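PDB 2Q24: putative tetR family transcriptional regulator from Streptomyces coelicolor A3, which probably binds cis-regulatory DNA through a helix-turn-helix motif and so regulates transcription. Local coordinates for residues A64-R67 with N68-R72; I98-A101 with T102-G106. All coordinates share one frame; numbering follows the deposited sequence.

Interaction 1 (A64-R67 with N68-R72); sequences AAYR and NEVAR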
ATOM      1  N   ALA B  64      -7.832   7.290  -7.146  1.00 23.76           N
ATOM      2  CA  ALA B  64      -7.064   6.212  -7.822  1.00 25.30           C
ATOM      3  C   ALA B  64      -5.632   6.624  -8.216  1.00 24.60           C
ATOM      4  O   ALA B  64      -4.670   5.857  -8.034  1.00 24.04           O
ATOM      5  CB  ALA B  64      -7.821   5.724  -9.055  1.00 25.74           C
ATOM      6  N   ALA B  65      -5.489   7.845  -8.735  1.00 24.25           N
ATOM      7  CA  ALA B  65      -4.173   8.401  -9.114  1.00 23.86           C
ATOM      8  C   ALA B  65      -3.248   8.502  -7.913  1.00 24.48           C
ATOM      9  O   ALA B  65      -2.075   8.041  -7.984  1.00 24.72           O
ATOM     10  CB  ALA B  65      -4.307   9.760  -9.745  1.00 24.42           C
ATOM     11  N   TYR B  66      -3.768   9.074  -6.817  1.00 23.39           N
ATOM     12  CA  TYR B  66      -2.989   9.151  -5.577  1.00 22.94           C
ATOM     13  C   TYR B  66      -2.590   7.741  -5.083  1.00 22.74           C
ATOM     14  O   TYR B  66      -1.424   7.519  -4.739  1.00 23.70           O
ATOM     15  CB  TYR B  66      -3.737   9.946  -4.476  1.00 22.80           C
ATOM     16  CG  TYR B  66      -2.925  10.025  -3.182  1.00 24.13           C
ATOM     17  CD1 TYR B  66      -1.851  10.949  -3.032  1.00 28.04           C
ATOM     18  CD2 TYR B  66      -3.223   9.181  -2.112  1.00 25.64           C
ATOM     19  CE1 TYR B  66      -1.125  10.993  -1.840  1.00 28.23           C
ATOM     20  CE2 TYR B  66      -2.511   9.238  -0.936  1.00 27.34           C
ATOM     21  CZ  TYR B  66      -1.462  10.123  -0.821  1.00 28.50           C
ATOM     22  OH  TYR B  66      -0.753  10.136   0.356  1.00 32.71           O
ATOM     23  N   ARG B  67      -3.540   6.810  -5.032  1.00 22.81           N
ATOM     24  CA  ARG B  67      -3.256   5.474  -4.521  1.00 23.77           C
ATOM     25  C   ARG B  67      -2.257   4.754  -5.384  1.00 25.13           C
ATOM     26  O   ARG B  67      -1.410   3.992  -4.892  1.00 24.72           O
ATOM     27  CB  ARG B  67      -4.558   4.667  -4.466  1.00 24.94           C
ATOM     28  CG  ARG B  67      -5.471   5.142  -3.354  1.00 23.77           C
ATOM     29  CD  ARG B  67      -6.825   4.404  -3.342  1.00 24.58           C
ATOM     30  NE  ARG B  67      -6.679   2.972  -3.072  1.00 27.06           N
ATOM     31  CZ  ARG B  67      -7.683   2.138  -2.884  1.00 25.52           C
ATOM     32  NH1 ARG B  67      -8.938   2.598  -2.965  1.00 24.41           N
ATOM     33  NH2 ARG B  67      -7.444   0.851  -2.637  1.00 25.25           N
ATOM     34  N   ASN B  68      -2.361   4.960  -6.707  1.00 23.68           N
ATOM     35  CA  ASN B  68      -1.396   4.373  -7.615  1.00 25.09           C
ATOM     36  C   ASN B  68       0.007   4.928  -7.391  1.00 25.13           C
ATOM     37  O   ASN B  68       0.983   4.175  -7.443  1.00 24.50           O
ATOM     38  CB  ASN B  68      -1.840   4.641  -9.075  1.00 25.60           C
ATOM     39  CG  ASN B  68      -0.879   4.033 -10.079  1.00 28.41           C
ATOM     40  OD1 ASN B  68      -0.141   4.753 -10.725  1.00 28.49           O
ATOM     41  ND2 ASN B  68      -0.906   2.701 -10.217  1.00 29.65           N
ATOM     42  N   GLU B  69       0.116   6.240  -7.130  1.00 24.36           N
ATOM     43  CA  GLU B  69       1.406   6.888  -6.893  1.00 24.86           C
ATOM     44  C   GLU B  69       2.088   6.295  -5.626  1.00 23.51           C
ATOM     45  O   GLU B  69       3.288   5.977  -5.621  1.00 24.25           O
ATOM     46  CB  GLU B  69       1.212   8.423  -6.747  1.00 25.69           C
ATOM     47  CG  GLU B  69       2.472   9.224  -6.365  1.00 27.57           C
ATOM     48  CD  GLU B  69       3.418   9.499  -7.507  1.00 35.55           C
ATOM     49  OE1 GLU B  69       3.164   9.058  -8.661  1.00 34.97           O
ATOM     50  OE2 GLU B  69       4.441  10.181  -7.253  1.00 36.58           O
ATOM     51  N   VAL B  70       1.300   6.151  -4.575  1.00 23.09           N
ATOM     52  CA  VAL B  70       1.767   5.513  -3.318  1.00 22.49           C
ATOM     53  C   VAL B  70       2.228   4.085  -3.595  1.00 20.95           C
ATOM     54  O   VAL B  70       3.304   3.683  -3.166  1.00 21.98           O
ATOM     55  CB  VAL B  70       0.623   5.520  -2.272  1.00 21.82           C
ATOM     56  CG1 VAL B  70       0.986   4.649  -1.010  1.00 23.35           C
ATOM     57  CG2 VAL B  70       0.336   7.005  -1.845  1.00 22.36           C
ATOM     58  N   ALA B  71       1.417   3.295  -4.294  1.00 21.94           N
ATOM     59  CA  ALA B  71       1.773   1.899  -4.502  1.00 22.02           C
ATOM     60  C   ALA B  71       3.031   1.780  -5.364  1.00 22.57           C
ATOM     61  O   ALA B  71       3.921   0.964  -5.070  1.00 22.90           O
ATOM     62  CB  ALA B  71       0.621   1.142  -5.116  1.00 21.99           C
ATOM     63  N   ARG B  72       3.158   2.597  -6.401  1.00 23.08           N
ATOM     64  CA  ARG B  72       4.402   2.540  -7.199  1.00 24.10           C
ATOM     65  C   ARG B  72       5.660   2.855  -6.358  1.00 24.97           C
ATOM     66  O   ARG B  72       6.674   2.184  -6.509  1.00 24.33           O
ATOM     67  CB  ARG B  72       4.322   3.431  -8.432  1.00 25.35           C
ATOM     68  CG  ARG B  72       3.393   2.760  -9.467  1.00 26.90           C
ATOM     69  CD  ARG B  72       3.376   3.548 -10.796  1.00 35.88           C
ATOM     70  NE  ARG B  72       2.495   4.707 -10.686  1.00 40.98           N
TER
HETATM   71  O   HOH W   1      -0.242   7.509 -10.371  1.00 24.15           O
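Asn68 N donates to Ala64 O at 2.8 Å, the shortest of four successive i to i+4 backbone bonds that make this one continuous alpha-helical stretch. Glu69 N to Ala65 O, Val70 N to Tyr66 O and Ala71 N to Arg67 O complete the set; the bond into Tyr66 O is the straightest, with an N-H...O angle of 169°. Ala65 O also accepts from a water at 3.1 Å, and the same water donates to Asn68 OD1 at 2.8 Å, bridging backbone and amide. The other end of that amide, Asn68 ND2, is bound by Asp18 and by Asp124 of the second subunit. Tyr66 OH is hydrogen-bonded to Tyr100 OH of helix 86-106. Packing centres on the Tyr66 ring, which a chi1 of 180° turns from its own N and along the helix to Val70. Val70 CG2 lies over one face of the Tyr66 ring, 4.0 Å from the centroid and offset toward the rim, a CH-pi contact. A leucine in place of Tyr66 would probably cost Val70 this aromatic face and leave the Tyr100 hydroxyl without its partner. Around helix 58-75, Ala65 packs on helix 17-31 and Val70 on helices 86-106 and 125-142, while Arg67, salt-bridged to Glu63, reaches Pro121 O of the second subunit, so this largely buried stretch meets three helices and the dimer partner.

Interaction 2 (I98-A101 with T102-G106); sequences IDYA and TAKLG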
ATOM      1  N   ILE B  98      10.576  12.054  -2.398  1.00 23.20           N
ATOM      2  CA  ILE B  98      10.398  13.507  -2.586  1.00 24.67           C
ATOM      3  C   ILE B  98       9.542  13.779  -3.810  1.00 25.16           C
ATOM      4  O   ILE B  98       8.702  14.679  -3.779  1.00 24.08           O
ATOM      5  CB  ILE B  98      11.752  14.284  -2.639  1.00 25.89           C
ATOM      6  CG1 ILE B  98      12.396  14.178  -1.279  1.00 25.91           C
ATOM      7  CG2 ILE B  98      11.551  15.807  -2.995  1.00 27.32           C
ATOM      8  CD1 ILE B  98      11.693  14.984  -0.181  1.00 33.96           C
ATOM      9  N   ASP B  99       9.718  12.982  -4.873  1.00 23.84           N
ATOM     10  CA  ASP B  99       8.866  13.097  -6.105  1.00 26.62           C
ATOM     11  C   ASP B  99       7.364  12.922  -5.752  1.00 24.78           C
ATOM     12  O   ASP B  99       6.508  13.705  -6.193  1.00 26.14           O
ATOM     13  CB  ASP B  99       9.231  12.026  -7.121  1.00 27.66           C
ATOM     14  CG  ASP B  99      10.615  12.234  -7.778  1.00 33.91           C
ATOM     15  OD1 ASP B  99      11.145  13.370  -7.808  1.00 33.91           O
ATOM     16  OD2 ASP B  99      11.125  11.218  -8.320  1.00 36.37           O
ATOM     17  N   TYR B 100       7.072  11.900  -4.954  1.00 25.31           N
ATOM     18  CA  TYR B 100       5.726  11.607  -4.430  1.00 24.14           C
ATOM     19  C   TYR B 100       5.191  12.749  -3.550  1.00 24.93           C
ATOM     20  O   TYR B 100       4.057  13.203  -3.713  1.00 25.61           O
ATOM     21  CB  TYR B 100       5.780  10.302  -3.628  1.00 24.18           C
ATOM     22  CG  TYR B 100       4.753  10.253  -2.529  1.00 24.12           C
ATOM     23  CD1 TYR B 100       3.406  10.070  -2.811  1.00 24.44           C
ATOM     24  CD2 TYR B 100       5.137  10.462  -1.184  1.00 22.51           C
ATOM     25  CE1 TYR B 100       2.451  10.071  -1.783  1.00 27.05           C
ATOM     26  CE2 TYR B 100       4.182  10.439  -0.154  1.00 28.34           C
ATOM     27  CZ  TYR B 100       2.848  10.271  -0.470  1.00 25.96           C
ATOM     28  OH  TYR B 100       1.903  10.246   0.545  1.00 28.83           O
ATOM     29  N   ALA B 101       6.013  13.209  -2.608  1.00 24.57           N
ATOM     30  CA  ALA B 101       5.564  14.251  -1.659  1.00 26.39           C
ATOM     31  C   ALA B 101       5.328  15.620  -2.332  1.00 27.55           C
ATOM     32  O   ALA B 101       4.429  16.393  -1.943  1.00 28.92           O
ATOM     33  CB  ALA B 101       6.596  14.344  -0.507  1.00 26.47           C
ATOM     34  N   THR B 102       6.130  15.904  -3.341  1.00 28.29           N
ATOM     35  CA  THR B 102       5.970  17.090  -4.193  1.00 29.64           C
ATOM     36  C   THR B 102       4.636  17.036  -4.933  1.00 29.20           C
ATOM     37  O   THR B 102       3.877  18.048  -4.957  1.00 28.94           O
ATOM     38  CB  THR B 102       7.169  17.221  -5.180  1.00 29.99           C
ATOM     39  OG1 THR B 102       8.331  17.572  -4.402  1.00 31.69           O
ATOM     40  CG2 THR B 102       6.920  18.325  -6.245  1.00 32.83           C
ATOM     41  N   ALA B 103       4.350  15.883  -5.547  1.00 28.39           N
ATOM     42  CA  ALA B 103       3.051  15.628  -6.199  1.00 28.30           C
ATOM     43  C   ALA B 103       1.869  15.748  -5.226  1.00 28.64           C
ATOM     44  O   ALA B 103       0.857  16.443  -5.527  1.00 29.90           O
ATOM     45  CB  ALA B 103       3.063  14.286  -6.911  1.00 28.19           C
ATOM     46  N   LYS B 104       2.017  15.149  -4.043  1.00 27.81           N
ATOM     47  CA  LYS B 104       1.014  15.242  -2.970  1.00 28.43           C
ATOM     48  C   LYS B 104       0.714  16.708  -2.664  1.00 28.52           C
ATOM     49  O   LYS B 104      -0.460  17.130  -2.598  1.00 27.95           O
ATOM     50  CB  LYS B 104       1.539  14.552  -1.708  1.00 28.31           C
ATOM     51  CG  LYS B 104       0.491  14.404  -0.609  1.00 31.46           C
ATOM     52  CD  LYS B 104       1.086  13.724   0.590  1.00 35.20           C
ATOM     53  CE  LYS B 104       0.043  13.464   1.647  1.00 37.27           C
ATOM     54  NZ  LYS B 104      -0.383  14.721   2.280  1.00 40.42           N
ATOM     55  N   LEU B 105       1.778  17.503  -2.501  1.00 29.17           N
ATOM     56  CA  LEU B 105       1.593  18.930  -2.164  1.00 30.70           C
ATOM     57  C   LEU B 105       0.910  19.643  -3.306  1.00 30.13           C
ATOM     58  O   LEU B 105       0.036  20.474  -3.084  1.00 30.77           O
ATOM     59  CB  LEU B 105       2.945  19.587  -1.826  1.00 31.04           C
ATOM     60  CG  LEU B 105       2.930  21.043  -1.331  1.00 35.45           C
ATOM     61  CD1 LEU B 105       2.677  21.065   0.196  1.00 37.56           C
ATOM     62  CD2 LEU B 105       4.294  21.588  -1.641  1.00 40.11           C
ATOM     63  N   GLY B 106       1.309  19.336  -4.541  1.00 30.09           N
ATOM     64  CA  GLY B 106       0.691  19.935  -5.720  1.00 30.43           C
ATOM     65  C   GLY B 106      -0.767  19.556  -5.926  1.00 31.10           C
ATOM     66  O   GLY B 106      -1.551  20.355  -6.447  1.00 30.21           O
TER
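Thr102 meets Ile98 first: Thr102 N donates to Ile98 O at 2.9 Å, and Thr102 OG1 lies 3.0 Å from the same Ile98 O. Chi1 of -70° puts OG1 beside the threonine's own backbone N, which is why the hydroxyl can approach the carbonyl one turn back; OG1 is hydrogen-bonded to Ser167 OG. Thr102 OG1 also lies 3.9 Å from Ile98 CG2. At Ala103 the contact is chiefly backbone, Ala103 N to Asp99 O at 3.1 Å. Lys104 N then donates to Tyr100 O at 2.8 Å with an N-H...O angle of 163°. The Lys104 side chain runs alongside Tyr100, and Lys104 CD comes to 3.6 Å from Tyr100 OH, a hydroxyl that is hydrogen-bonded to Tyr66 OH of helix 58-75. Extended through chi3 and bent only at chi4, the lysine thus offers methylenes to the phenol end. Leu105 N closes the series on Ala101 O, while the Leu105 side chain packs on Leu164 of helix 152-165. Backbone bonds thus fix the helix, and its side chains divide between neighbours: Tyr100 and Lys104 present phenol and carbon surface to helix 58-75, whereas Ile98, Ala101 and Leu105 pack on helix 152-165.

Overall arrangement
Both contacts run along about two turns of a helix, but they lie on different helices, 58-75 for interaction 1 and 86-106 for interaction 2, with centres about 12 Å apart. Interaction 1 is almost wholly buried and has the second subunit against it; interaction 2 is partly buried, includes an exposed leucine, and touches no other chain of the assembly. Their tyrosines join them: Tyr66 OH and Tyr100 OH are 2.7 Å apart, a probable hydrogen bond, and Val70 CG2 packs 3.7 Å from Tyr100 CE1. The chemistry follows position, the first combining a water bridge and an aromatic face with intersubunit polar bonds, the second pairing aliphatic lysine carbons with a phenol.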